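Beta 1-3 glucanase (Clostridium beijerinckii NCIMB 8052, PDB 5H4E) probably hydrolyses beta-1,3-glucans, as a glycoside hydrolase family 64 beta-1,3-glucanase domain from a clostridial bacterium. Local coordinates at residues Q25-P35 / I92-K103; M52-L63 / T71-C79. All blocks are in the same frame, centred on the assembly; numbering follows the deposited sequence.

Contact 1: Q25-P35 / I92-K103; sequences QIYWAIVGKDP and IIGARMYISYGK
Val31 O accepts from Arg96 N at 2.7 Å in an antiparallel beta pairing of strands 26-33 and 95-101. Tyr27-Ser100, Ala29-Tyr98 and Val31-Arg96 are doubly bonded, and so, past a beta bulge between Val31 and Lys33, is Lys33-Ile93. Gly32 CA and Ala95 CA are 3.8 Å apart, and the direction a CB would take from Gly32 is filled by the Ala95 methyl, so glycine suits the bulge.

One face bears Ile26, Trp28, Ile30, Met97, Ile99 and Tyr101, largely apolar groups that pack against side chains of strands 9-16, 86-92 and 366-374; the polar ends of Trp28 and Tyr101 are bonded to the carbonyl oxygens of Gln84 and Gly374. Met97 runs extended, CG opposite its backbone N (chi1 -178°), which lays CG 3.7 Å from Ile30 CG1 and carries the methyl CE to 3.9 Å from Trp28 CB.

On the other face, Val31 CG2 meets the edge of the Tyr98 ring at CE2, 3.7 Å away, while Arg96 NH1 reaches Tyr98 OH in the guanidinium plane. At the far end the Tyr27 ring lies with one face against the backbone of Lys103, whose carbonyl O accepts the Ser100 hydroxyl, OG to O 2.7 Å.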
loop_
_atom_site.group_PDB
_atom_site.type_symbol
_atom_site.label_atom_id
_atom_site.label_comp_id
_atom_site.label_asym_id
_atom_site.label_seq_id
_atom_site.Cartn_x
_atom_site.Cartn_y
_atom_site.Cartn_z
ATOM N N GLN A 25 -17.903 -4.105 17.190
ATOM C CA GLN A 25 -17.958 -4.663 15.839
ATOM C C GLN A 25 -16.721 -4.302 15.005
ATOM O O GLN A 25 -16.686 -4.523 13.790
ATOM C CB GLN A 25 -19.221 -4.182 15.131
ATOM C CG GLN A 25 -20.492 -4.635 15.835
ATOM C CD GLN A 25 -21.742 -3.987 15.288
ATOM O OE1 GLN A 25 -21.725 -2.824 14.882
ATOM N NE2 GLN A 25 -22.845 -4.737 15.283
ATOM N N ILE A 26 -15.721 -3.739 15.668
ATOM C CA ILE A 26 -14.473 -3.375 15.005
ATOM C C ILE A 26 -13.348 -4.230 15.573
ATOM O O ILE A 26 -13.194 -4.317 16.786
ATOM C CB ILE A 26 -14.167 -1.884 15.193
ATOM C CG1 ILE A 26 -15.275 -1.039 14.556
ATOM C CG2 ILE A 26 -12.802 -1.526 14.587
ATOM C CD1 ILE A 26 -15.144 0.458 14.853
ATOM N N TYR A 27 -12.577 -4.866 14.699
ATOM C CA TYR A 27 -11.509 -5.761 15.134
ATOM C C TYR A 27 -10.152 -5.299 14.635
ATOM O O TYR A 27 -10.021 -4.963 13.469
ATOM C CB TYR A 27 -11.757 -7.173 14.628
ATOM C CG TYR A 27 -13.055 -7.784 15.098
ATOM C CD1 TYR A 27 -13.057 -8.763 16.092
ATOM C CD2 TYR A 27 -14.278 -7.403 14.544
ATOM C CE1 TYR A 27 -14.236 -9.339 16.531
ATOM C CE2 TYR A 27 -15.479 -7.984 14.984
ATOM C CZ TYR A 27 -15.439 -8.954 15.975
ATOM O OH TYR A 27 -16.599 -9.550 16.429
ATOM N N TRP A 28 -9.138 -5.303 15.497
ATOM C CA TRP A 28 -7.791 -5.003 15.022
ATOM C C TRP A 28 -6.772 -6.082 15.386
ATOM O O TRP A 28 -6.914 -6.782 16.398
ATOM C CB TRP A 28 -7.323 -3.652 15.559
ATOM C CG TRP A 28 -7.146 -3.624 17.040
ATOM C CD1 TRP A 28 -8.080 -3.256 17.972
ATOM C CD2 TRP A 28 -5.969 -3.959 17.768
ATOM N NE1 TRP A 28 -7.548 -3.341 19.231
ATOM C CE2 TRP A 28 -6.255 -3.779 19.133
ATOM C CE3 TRP A 28 -4.693 -4.398 17.399
ATOM C CZ2 TRP A 28 -5.321 -4.026 20.127
ATOM C CZ3 TRP A 28 -3.768 -4.640 18.393
ATOM C CH2 TRP A 28 -4.086 -4.450 19.739
ATOM N N ALA A 29 -5.756 -6.205 14.538
ATOM C CA ALA A 29 -4.597 -7.054 14.779
ATOM C C ALA A 29 -3.384 -6.384 14.150
ATOM O O ALA A 29 -3.500 -5.775 13.088
ATOM C CB ALA A 29 -4.807 -8.455 14.188
ATOM N N ILE A 30 -2.227 -6.466 14.801
ATOM C CA ILE A 30 -0.987 -5.977 14.184
ATOM C C ILE A 30 -0.034 -7.140 13.951
ATOM O O ILE A 30 0.309 -7.861 14.887
ATOM C CB ILE A 30 -0.274 -4.928 15.051
ATOM C CG1 ILE A 30 -1.194 -3.725 15.291
ATOM C CG2 ILE A 30 1.019 -4.474 14.385
ATOM C CD1 ILE A 30 -0.613 -2.721 16.286
ATOM N N VAL A 31 0.398 -7.301 12.708
ATOM C CA VAL A 31 1.349 -8.336 12.354
ATOM C C VAL A 31 2.558 -7.696 11.697
ATOM O O VAL A 31 2.438 -6.683 11.009
ATOM C CB VAL A 31 0.709 -9.385 11.426
ATOM C CG1 VAL A 31 -0.408 -10.101 12.159
ATOM C CG2 VAL A 31 0.166 -8.723 10.164
ATOM N N GLY A 32 3.732 -8.267 11.918
ATOM C CA GLY A 32 4.942 -7.653 11.413
ATOM C C GLY A 32 6.151 -8.512 11.717
ATOM O O GLY A 32 6.016 -9.713 11.941
ATOM N N LYS A 33 7.333 -7.905 11.711
ATOM C CA LYS A 33 8.548 -8.646 12.031
ATOM C C LYS A 33 9.307 -8.033 13.197
ATOM O O LYS A 33 9.404 -6.813 13.311
ATOM C CB LYS A 33 9.453 -8.733 10.807
ATOM C CG LYS A 33 8.992 -9.802 9.821
ATOM C CD LYS A 33 9.290 -9.403 8.393
ATOM C CE LYS A 33 10.742 -9.597 8.032
ATOM N NZ LYS A 33 10.946 -9.265 6.587
ATOM N N ASP A 34 9.818 -8.898 14.069
ATOM C CA ASP A 34 10.740 -8.483 15.111
ATOM C C ASP A 34 11.983 -7.913 14.451
ATOM O O ASP A 34 12.584 -8.554 13.589
ATOM C CB ASP A 34 11.105 -9.659 16.018
ATOM C CG ASP A 34 11.840 -9.221 17.267
ATOM O OD1 ASP A 34 12.995 -8.790 17.145
ATOM O OD2 ASP A 34 11.254 -9.314 18.367
ATOM N N PRO A 35 12.368 -6.694 14.841
ATOM C CA PRO A 35 13.525 -6.022 14.247
ATOM C C PRO A 35 14.827 -6.808 14.397
ATOM O O PRO A 35 15.692 -6.700 13.542
ATOM C CB PRO A 35 13.600 -4.707 15.027
ATOM C CG PRO A 35 12.193 -4.469 15.483
ATOM C CD PRO A 35 11.673 -5.835 15.815
ATOM N N ILE A 92 9.556 -1.995 15.364
ATOM C CA ILE A 92 8.966 -3.081 14.583
ATOM C C ILE A 92 9.115 -2.769 13.097
ATOM O O ILE A 92 9.136 -1.604 12.697
ATOM C CB ILE A 92 7.461 -3.295 14.950
ATOM C CG1 ILE A 92 6.911 -4.598 14.353
ATOM C CG2 ILE A 92 6.618 -2.092 14.532
ATOM C CD1 ILE A 92 5.505 -4.951 14.863
ATOM N N ILE A 93 9.237 -3.807 12.277
ATOM C CA ILE A 93 9.371 -3.598 10.839
ATOM C C ILE A 93 8.329 -4.367 10.025
ATOM O O ILE A 93 7.757 -5.352 10.500
ATOM C CB ILE A 93 10.778 -3.984 10.360
ATOM C CG1 ILE A 93 11.074 -5.444 10.670
ATOM C CG2 ILE A 93 11.822 -3.104 11.031
ATOM C CD1 ILE A 93 12.502 -5.828 10.344
ATOM N N GLY A 94 8.091 -3.890 8.802
ATOM C CA GLY A 94 7.165 -4.516 7.871
ATOM C C GLY A 94 5.817 -4.836 8.488
ATOM O O GLY A 94 5.256 -5.906 8.258
ATOM N N ALA A 95 5.293 -3.914 9.289
ATOM C CA ALA A 95 4.088 -4.201 10.071
ATOM C C ALA A 95 2.818 -3.749 9.364
ATOM O O ALA A 95 2.833 -2.774 8.597
ATOM C CB ALA A 95 4.187 -3.543 11.457
ATOM N N ARG A 96 1.732 -4.484 9.602
ATOM C CA ARG A 96 0.403 -4.095 9.149
ATOM C C ARG A 96 -0.588 -4.158 10.308
ATOM O O ARG A 96 -0.650 -5.160 11.028
ATOM C CB ARG A 96 -0.081 -5.004 8.026
ATOM C CG ARG A 96 0.741 -4.924 6.768
ATOM C CD ARG A 96 0.186 -5.889 5.757
ATOM N NE ARG A 96 0.783 -5.689 4.456
ATOM C CZ ARG A 96 0.331 -6.243 3.337
ATOM N NH1 ARG A 96 -0.737 -7.028 3.364
ATOM N NH2 ARG A 96 0.944 -5.995 2.187
ATOM N N MET A 97 -1.362 -3.092 10.487
ATOM C CA MET A 97 -2.475 -3.130 11.424
ATOM C C MET A 97 -3.761 -3.329 10.645
ATOM O O MET A 97 -4.272 -2.383 10.059
ATOM C CB MET A 97 -2.560 -1.842 12.254
ATOM C CG MET A 97 -3.692 -1.854 13.281
ATOM S SD MET A 97 -3.526 -0.424 14.381
ATOM C CE MET A 97 -4.707 -0.801 15.670
ATOM N N TYR A 98 -4.272 -4.558 10.623
ATOM C CA TYR A 98 -5.538 -4.841 9.949
ATOM C C TYR A 98 -6.691 -4.415 10.843
ATOM O O TYR A 98 -6.709 -4.745 12.021
ATOM C CB TYR A 98 -5.689 -6.343 9.629
ATOM C CG TYR A 98 -4.755 -6.879 8.569
ATOM C CD1 TYR A 98 -5.096 -6.818 7.224
ATOM C CD2 TYR A 98 -3.555 -7.485 8.918
ATOM C CE1 TYR A 98 -4.258 -7.320 6.254
ATOM C CE2 TYR A 98 -2.704 -7.987 7.952
ATOM C CZ TYR A 98 -3.068 -7.906 6.618
ATOM O OH TYR A 98 -2.234 -8.405 5.644
ATOM N N ILE A 99 -7.649 -3.691 10.279
ATOM C CA ILE A 99 -8.823 -3.267 11.016
ATOM C C ILE A 99 -10.048 -3.666 10.204
ATOM O O ILE A 99 -10.241 -3.167 9.095
ATOM C CB ILE A 99 -8.814 -1.750 11.289
ATOM C CG1 ILE A 99 -7.568 -1.381 12.107
ATOM C CG2 ILE A 99 -10.097 -1.326 12.052
ATOM C CD1 ILE A 99 -7.335 0.104 12.241
ATOM N N SER A 100 -10.855 -4.581 10.741
ATOM C CA SER A 100 -12.015 -5.082 10.003
ATOM C C SER A 100 -13.311 -4.758 10.731
ATOM O O SER A 100 -13.318 -4.515 11.937
ATOM C CB SER A 100 -11.909 -6.591 9.759
ATOM O OG SER A 100 -11.823 -7.306 10.981
ATOM N N TYR A 101 -14.398 -4.728 9.970
ATOM C CA TYR A 101 -15.716 -4.418 10.496
ATOM C C TYR A 101 -16.566 -5.693 10.525
ATOM O O TYR A 101 -16.486 -6.512 9.599
ATOM C CB TYR A 101 -16.396 -3.361 9.620
ATOM C CG TYR A 101 -15.815 -1.959 9.638
ATOM C CD1 TYR A 101 -14.972 -1.521 10.662
ATOM C CD2 TYR A 101 -16.162 -1.049 8.640
ATOM C CE1 TYR A 101 -14.478 -0.217 10.668
ATOM C CE2 TYR A 101 -15.679 0.237 8.635
ATOM C CZ TYR A 101 -14.848 0.655 9.645
ATOM O OH TYR A 101 -14.387 1.956 9.604
ATOM N N GLY A 102 -17.378 -5.867 11.566
ATOM C CA GLY A 102 -18.344 -6.958 11.598
ATOM C C GLY A 102 -17.794 -8.288 12.083
ATOM O O GLY A 102 -18.420 -8.974 12.891
ATOM N N LYS A 103 -16.628 -8.665 11.573
ATOM C CA LYS A 103 -15.963 -9.885 12.005
ATOM C C LYS A 103 -14.471 -9.734 11.779
ATOM O O LYS A 103 -14.045 -8.885 10.989
ATOM C CB LYS A 103 -16.504 -11.112 11.254
ATOM C CG LYS A 103 -16.493 -10.957 9.751
ATOM C CD LYS A 103 -16.331 -12.305 9.047
ATOM C CE LYS A 103 -17.563 -13.172 9.137
ATOM N NZ LYS A 103 -17.352 -14.511 8.488
#

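Contact 2: M52-L63 / T71-C79; sequences MKISDNDAAGHL and TFNYSNYFC
Tyr77 CG lies beside its own backbone N (chi1 -61°) and Asp56 CG likewise (chi1 -74°), bringing the phenol and the carboxylate together at about a right angle. Tyr77 OH donates to Asp56 OD2 at 2.9 Å on the anti side, 33° out of the carboxylate plane. The backbone N of Lys53 reaches the same OD2 from the opposite face, and Lys53 NZ forms a salt bridge to Asp56 OD1. Met52, unbranched and extended beyond CG, sets its sulfur at the edge of the Tyr77 ring, a Met-aromatic contact.

Farther along, the segments form a short beta bridge: Leu63 and Tyr74 exchange backbone bonds, and Leu63 O also accepts from His62 ND1, high above the carbonyl plane, the two donors coming from opposite faces. Asn73 gives ND2 to Asp58 OD1 at 3.1 Å, nearly straight and in the amide plane, while its CB sits over one face of the His62 imidazole. Its OD1 is taken by Thr64. Gly61, whose positive phi serves the type II turn from Ala59 to His62, offers its O to Asn76 ND2 at 2.8 Å. A water spans Asp56 O and Asn76 N.

Amide, carboxylate and phenol groups thus hold the loop, with its 3-10 turn 54-57, against strand 71-74 and the residues after it, and the three donors around Asp56 probably stabilise its negative charge.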
loop_
_atom_site.group_PDB
_atom_site.type_symbol
_atom_site.label_atom_id
_atom_site.label_comp_id
_atom_site.label_asym_id
_atom_site.label_seq_id
_atom_site.Cartn_x
_atom_site.Cartn_y
_atom_site.Cartn_z
ATOM N N MET A 52 4.905 -15.642 15.668
ATOM C CA MET A 52 3.877 -16.498 15.097
ATOM C C MET A 52 4.370 -17.939 15.084
ATOM O O MET A 52 5.528 -18.212 14.758
ATOM C CB MET A 52 3.508 -16.075 13.676
ATOM C CG MET A 52 2.841 -14.725 13.557
ATOM S SD MET A 52 2.359 -14.464 11.841
ATOM C CE MET A 52 2.015 -12.706 11.869
ATOM N N LYS A 53 3.477 -18.851 15.421
ATOM C CA LYS A 53 3.759 -20.270 15.303
ATOM C C LYS A 53 2.613 -20.972 14.572
ATOM O O LYS A 53 1.439 -20.703 14.851
ATOM C CB LYS A 53 3.983 -20.882 16.686
ATOM C CG LYS A 53 2.858 -20.647 17.682
ATOM C CD LYS A 53 3.220 -21.247 19.033
ATOM C CE LYS A 53 2.639 -20.460 20.195
ATOM N NZ LYS A 53 1.155 -20.636 20.386
ATOM N N ILE A 54 2.961 -21.869 13.648
ATOM C CA ILE A 54 1.972 -22.652 12.889
ATOM C C ILE A 54 0.836 -23.215 13.759
ATOM O O ILE A 54 -0.299 -23.360 13.309
ATOM C CB ILE A 54 2.644 -23.826 12.135
ATOM C CG1 ILE A 54 1.681 -24.418 11.112
ATOM C CG2 ILE A 54 3.134 -24.909 13.094
ATOM C CD1 ILE A 54 1.616 -23.612 9.850
ATOM N N SER A 55 1.133 -23.499 15.019
ATOM C CA SER A 55 0.143 -24.063 15.921
ATOM C C SER A 55 -0.962 -23.069 16.297
ATOM O O SER A 55 -1.987 -23.456 16.850
ATOM C CB SER A 55 0.842 -24.598 17.176
ATOM O OG SER A 55 2.028 -23.872 17.465
ATOM N N ASP A 56 -0.762 -21.791 15.982
ATOM C CA ASP A 56 -1.754 -20.761 16.299
ATOM C C ASP A 56 -3.075 -20.935 15.544
ATOM O O ASP A 56 -4.124 -20.499 16.021
ATOM C CB ASP A 56 -1.177 -19.368 16.023
ATOM C CG ASP A 56 -0.156 -18.948 17.064
ATOM O OD1 ASP A 56 -0.339 -19.335 18.239
ATOM O OD2 ASP A 56 0.823 -18.245 16.712
ATOM N N ASN A 57 -3.027 -21.578 14.380
ATOM C CA ASN A 57 -4.237 -21.828 13.592
ATOM C C ASN A 57 -5.256 -22.691 14.344
ATOM O O ASN A 57 -6.464 -22.563 14.141
ATOM C CB ASN A 57 -3.881 -22.499 12.265
ATOM C CG ASN A 57 -3.086 -21.596 11.343
ATOM O OD1 ASN A 57 -3.235 -20.372 11.360
ATOM N ND2 ASN A 57 -2.237 -22.199 10.526
ATOM N N ASP A 58 -4.770 -23.559 15.227
ATOM C CA ASP A 58 -5.637 -24.539 15.885
ATOM C C ASP A 58 -5.828 -24.296 17.378
ATOM O O ASP A 58 -6.651 -24.958 18.012
ATOM C CB ASP A 58 -5.079 -25.949 15.688
ATOM C CG ASP A 58 -4.996 -26.344 14.237
ATOM O OD1 ASP A 58 -5.986 -26.119 13.507
ATOM O OD2 ASP A 58 -3.941 -26.883 13.827
ATOM N N ALA A 59 -5.072 -23.354 17.934
ATOM C CA ALA A 59 -5.140 -23.052 19.362
ATOM C C ALA A 59 -6.538 -22.605 19.800
ATOM O O ALA A 59 -7.390 -22.298 18.971
ATOM C CB ALA A 59 -4.107 -21.986 19.719
ATOM N N ALA A 60 -6.765 -22.583 21.110
ATOM C CA ALA A 60 -8.050 -22.179 21.681
ATOM C C ALA A 60 -8.506 -20.803 21.197
ATOM O O ALA A 60 -7.743 -19.832 21.234
ATOM C CB ALA A 60 -7.974 -22.190 23.213
ATOM N N GLY A 61 -9.760 -20.728 20.758
ATOM C CA GLY A 61 -10.334 -19.484 20.275
ATOM C C GLY A 61 -10.018 -19.179 18.823
ATOM O O GLY A 61 -10.158 -18.046 18.379
ATOM N N HIS A 62 -9.589 -20.191 18.077
ATOM C CA HIS A 62 -9.247 -19.984 16.677
ATOM C C HIS A 62 -10.505 -19.820 15.841
ATOM O O HIS A 62 -11.619 -20.055 16.313
ATOM C CB HIS A 62 -8.415 -21.138 16.122
ATOM C CG HIS A 62 -9.157 -22.439 16.018
ATOM N ND1 HIS A 62 -10.144 -22.670 15.073
ATOM C CD2 HIS A 62 -9.036 -23.601 16.707
ATOM C CE1 HIS A 62 -10.620 -23.894 15.217
ATOM N NE2 HIS A 62 -9.953 -24.485 16.196
ATOM N N LEU A 63 -10.319 -19.410 14.590
ATOM C CA LEU A 63 -11.432 -19.186 13.693
ATOM C C LEU A 63 -11.572 -20.370 12.756
ATOM O O LEU A 63 -10.603 -21.064 12.474
ATOM C CB LEU A 63 -11.224 -17.883 12.900
ATOM C CG LEU A 63 -11.126 -16.591 13.717
ATOM C CD1 LEU A 63 -10.660 -15.397 12.845
ATOM C CD2 LEU A 63 -12.462 -16.278 14.371
ATOM N N THR A 71 -13.011 -26.700 4.386
ATOM C CA THR A 71 -13.152 -26.111 5.720
ATOM C C THR A 71 -11.778 -26.007 6.411
ATOM O O THR A 71 -11.024 -26.984 6.452
ATOM C CB THR A 71 -14.123 -26.943 6.582
ATOM O OG1 THR A 71 -15.406 -26.963 5.953
ATOM C CG2 THR A 71 -14.263 -26.371 8.000
ATOM N N PHE A 72 -11.443 -24.825 6.936
ATOM C CA PHE A 72 -10.125 -24.619 7.540
ATOM C C PHE A 72 -10.158 -23.843 8.861
ATOM O O PHE A 72 -11.109 -23.108 9.142
ATOM C CB PHE A 72 -9.200 -23.886 6.563
ATOM C CG PHE A 72 -9.366 -24.303 5.129
ATOM C CD1 PHE A 72 -8.645 -25.374 4.614
ATOM C CD2 PHE A 72 -10.230 -23.612 4.286
ATOM C CE1 PHE A 72 -8.789 -25.761 3.283
ATOM C CE2 PHE A 72 -10.379 -23.993 2.953
ATOM C CZ PHE A 72 -9.655 -25.071 2.453
ATOM N N ASN A 73 -9.097 -24.008 9.654
ATOM C CA ASN A 73 -8.885 -23.256 10.895
ATOM C C ASN A 73 -7.868 -22.130 10.707
ATOM O O ASN A 73 -6.861 -22.305 10.020
ATOM C CB ASN A 73 -8.389 -24.173 12.022
ATOM C CG ASN A 73 -9.466 -25.109 12.548
ATOM O OD1 ASN A 73 -10.652 -24.950 12.255
ATOM N ND2 ASN A 73 -9.053 -26.080 13.359
ATOM N N TYR A 74 -8.104 -20.987 11.344
ATOM C CA TYR A 74 -7.182 -19.860 11.204
ATOM C C TYR A 74 -6.794 -19.291 12.547
ATOM O O TYR A 74 -7.554 -19.386 13.504
ATOM C CB TYR A 74 -7.804 -18.754 10.353
ATOM C CG TYR A 74 -8.267 -19.216 8.993
ATOM C CD1 TYR A 74 -9.505 -19.837 8.835
ATOM C CD2 TYR A 74 -7.475 -19.019 7.865
ATOM C CE1 TYR A 74 -9.943 -20.258 7.590
ATOM C CE2 TYR A 74 -7.905 -19.437 6.615
ATOM C CZ TYR A 74 -9.141 -20.061 6.487
ATOM O OH TYR A 74 -9.570 -20.480 5.248
ATOM N N SER A 75 -5.615 -18.678 12.607
ATOM C CA SER A 75 -5.174 -17.976 13.806
ATOM C C SER A 75 -6.184 -16.913 14.211
ATOM O O SER A 75 -7.111 -16.590 13.461
ATOM C CB SER A 75 -3.822 -17.322 13.578
ATOM O OG SER A 75 -3.934 -16.309 12.587
ATOM N N ASN A 76 -6.012 -16.364 15.400
ATOM C CA ASN A 76 -6.922 -15.334 15.853
ATOM C C ASN A 76 -6.143 -14.318 16.660
ATOM O O ASN A 76 -6.088 -14.377 17.893
ATOM C CB ASN A 76 -8.067 -15.925 16.663
ATOM C CG ASN A 76 -9.154 -14.907 16.949
ATOM O OD1 ASN A 76 -9.095 -13.765 16.481
ATOM N ND2 ASN A 76 -10.157 -15.312 17.722
ATOM N N TYR A 77 -5.515 -13.395 15.941
ATOM C CA TYR A 77 -4.699 -12.377 16.564
ATOM C C TYR A 77 -5.491 -11.098 16.796
ATOM O O TYR A 77 -4.925 -10.085 17.210
ATOM C CB TYR A 77 -3.480 -12.076 15.695
ATOM C CG TYR A 77 -2.535 -13.240 15.449
ATOM C CD1 TYR A 77 -2.351 -14.250 16.392
ATOM C CD2 TYR A 77 -1.805 -13.304 14.273
ATOM C CE1 TYR A 77 -1.464 -15.304 16.151
ATOM C CE2 TYR A 77 -0.923 -14.321 14.031
ATOM C CZ TYR A 77 -0.753 -15.324 14.963
ATOM O OH TYR A 77 0.145 -16.330 14.678
ATOM N N PHE A 78 -6.798 -11.153 16.535
ATOM C CA PHE A 78 -7.642 -9.961 16.547
ATOM C C PHE A 78 -8.228 -9.640 17.906
ATOM O O PHE A 78 -8.407 -10.524 18.749
ATOM C CB PHE A 78 -8.768 -10.116 15.515
ATOM C CG PHE A 78 -8.304 -9.879 14.115
ATOM C CD1 PHE A 78 -8.433 -8.622 13.534
ATOM C CD2 PHE A 78 -7.667 -10.880 13.404
ATOM C CE1 PHE A 78 -7.970 -8.388 12.243
ATOM C CE2 PHE A 78 -7.211 -10.648 12.118
ATOM C CZ PHE A 78 -7.360 -9.397 11.544
ATOM N N CYS A 79 -8.519 -8.356 18.097
ATOM C CA CYS A 79 -9.086 -7.826 19.335
ATOM C C CYS A 79 -10.218 -6.850 19.016
ATOM O O CYS A 79 -10.073 -6.015 18.126
ATOM C CB CYS A 79 -7.990 -7.138 20.162
ATOM S SG CYS A 79 -8.547 -6.338 21.701
HETATM O O HOH W 1 -4.716 -18.140 17.435
#

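How the contacts relate
The centres of the two contacts lie about 15 Å apart, on the same side of the chain's centre, and contact 2 is nested along the chain within the loop that contact 1 closes. Strand 26-33 comes first, then segments 52-63 and 71-79, and strand 95-101 completes the order. They also touch directly: Trp28 O and Cys79 N, 2.8 Å apart, probably form a hydrogen bond where strand 79-80 joins the large antiparallel sheet beside 26-33, and Val31 CG1 packs on Met52 CE. Contact 1 thus forms part of a sheet, while contact 2 braces the more peripheral excursion, with hairpin 63-67/70-74, which meets the sheet through Cys79 and Met52.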